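Local structure of diaminopimelate decarboxylase (2P3E) at the interface of chains A and B. The protein catalyses the decarboxylation of meso-diaminopimelate to L-lysine, the last step of lysine biosynthesis by the diaminopimelate pathway, using pyridoxal 5'-phosphate as cofactor. Sequence-based numbering; all coordinates share one arbitrary frame. Chains: chain A/B, Diaminopimelate decarboxylase.

The interface of chains A and B. Residues chain A 384, 387, 413-414; chain B 68, 87, 90, 93.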
# COMPACT_ATOMS: atom_id res chain seq x y z
N HIS A 384 6.40 1.27 -0.82
CA HIS A 384 7.56 2.13 -1.08
C HIS A 384 7.13 3.49 -1.63
O HIS A 384 7.90 4.19 -2.26
CB HIS A 384 8.50 1.46 -2.07
CG HIS A 384 9.20 0.27 -1.49
ND1 HIS A 384 9.24 -0.95 -2.13
CD2 HIS A 384 9.88 0.11 -0.33
CE1 HIS A 384 9.92 -1.81 -1.39
NE2 HIS A 384 10.32 -1.19 -0.29
N MET A 387 9.28 6.73 -2.51
CA MET A 387 10.63 6.16 -2.45
C MET A 387 11.16 6.03 -1.01
O MET A 387 12.33 6.30 -0.74
CB MET A 387 11.60 7.00 -3.32
CG MET A 387 11.59 6.64 -4.82
SD MET A 387 12.20 4.96 -5.15
CE MET A 387 13.89 5.07 -4.53
N ILE A 413 14.69 -0.81 -3.36
CA ILE A 413 13.39 -0.43 -3.93
C ILE A 413 13.42 -0.55 -5.46
O ILE A 413 12.47 -1.05 -6.06
CB ILE A 413 12.98 1.01 -3.51
CG1 ILE A 413 12.90 1.12 -1.98
CG2 ILE A 413 11.62 1.45 -4.20
CD1 ILE A 413 12.51 2.57 -1.47
N VAL A 414 14.51 -0.08 -6.07
CA VAL A 414 14.63 -0.04 -7.52
C VAL A 414 15.57 -1.12 -8.10
O VAL A 414 15.87 -1.12 -9.30
CB VAL A 414 15.01 1.39 -8.05
CG1 VAL A 414 13.92 2.40 -7.71
CG2 VAL A 414 16.37 1.86 -7.48
N PHE B 68 8.13 6.36 -9.71
CA PHE B 68 9.55 6.41 -9.42
C PHE B 68 10.42 5.53 -10.31
O PHE B 68 11.60 5.38 -10.03
CB PHE B 68 9.87 6.15 -7.91
CG PHE B 68 9.32 4.87 -7.36
CD1 PHE B 68 9.83 3.64 -7.78
CD2 PHE B 68 8.30 4.89 -6.40
CE1 PHE B 68 9.32 2.44 -7.27
CE2 PHE B 68 7.80 3.70 -5.87
CZ PHE B 68 8.30 2.47 -6.31
N SER B 87 11.32 13.37 -0.70
CA SER B 87 12.07 12.46 0.17
C SER B 87 13.50 12.33 -0.34
O SER B 87 13.80 12.71 -1.48
CB SER B 87 11.42 11.06 0.19
OG SER B 87 11.68 10.39 -1.04
N GLU B 90 13.67 10.05 -3.41
CA GLU B 90 13.39 10.73 -4.70
C GLU B 90 14.55 11.61 -5.14
O GLU B 90 14.82 11.75 -6.34
CB GLU B 90 12.07 11.52 -4.62
CG GLU B 90 10.84 10.63 -4.29
CD GLU B 90 9.51 11.36 -4.42
OE1 GLU B 90 9.48 12.63 -4.49
OE2 GLU B 90 8.47 10.66 -4.46
N LEU B 93 16.89 9.13 -6.60
CA LEU B 93 16.33 8.75 -7.88
C LEU B 93 16.52 9.81 -8.94
O LEU B 93 16.98 9.52 -10.06
CB LEU B 93 14.86 8.44 -7.69
CG LEU B 93 14.10 7.66 -8.74
CD1 LEU B 93 14.53 6.19 -8.75
CD2 LEU B 93 12.68 7.79 -8.31
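A:Met387 and B:Phe68 form the centre of this subunit contact, an example of how a bent thioether chain and an aromatic ring can join two copies of one protein by shape. The sulfur of A:Met387 lies over one face of the phenyl ring, displaced toward its rim, with SD 3.6 Å from CG of B:Phe68. One atom back along the chain, CG of A:Met387 packs against the ring's own stem, 3.6 Å from CB of B:Phe68. The bend at chi2 (-65°) brings the sulfur over the ring instead of carrying it straight on.

The rest of the apolar packing spreads from this pair. On the helix 88-96, B:Leu93 reaches CG of A:Met387 with CD2, at 3.8 Å, the two side chains crossing at about a right angle. Its other methyl, CD1, meets CG1 of A:Val414 at 4.0 Å, so the forked leucine touches two separate elements of chain A. The far rim of the phenyl ring is met by A:Ile413, whose CG2 methyl stands 4.0 Å from CE1 of B:Phe68. The other branch of that isoleucine, CG1, lies over one face of the A:His384 imidazole, displaced toward its rim, which probably backs the isoleucine from within chain A. An alanine in place of B:Phe68 would probably leave the sulfur of A:Met387 and the CG2 methyl of A:Ile413 without their aromatic partner, opening a gap between the subunits.

Polar groups border the patch. The backbone carbonyl O of A:His384 touches the phenyl ring at CE2. The hydroxyl OG of B:Ser87 accepts a hydrogen bond from the backbone N of B:Glu90 (3.1 Å), capping the start of helix 88-96. This cap probably steadies the helix surface on which CB of A:Met387 rests, 3.8 Å from CG of B:Glu90.

Repeated by the two-fold axis, the patch helps hold the homodimer together. B:Phe68 closely follows B:Lys65, the lysine expected to carry pyridoxal phosphate, and active sites of this family form at the dimer interface; the packing probably helps set that segment against the partner subunit, about 12 Å from the patch centre to A:Cys348, the predicted proton donor.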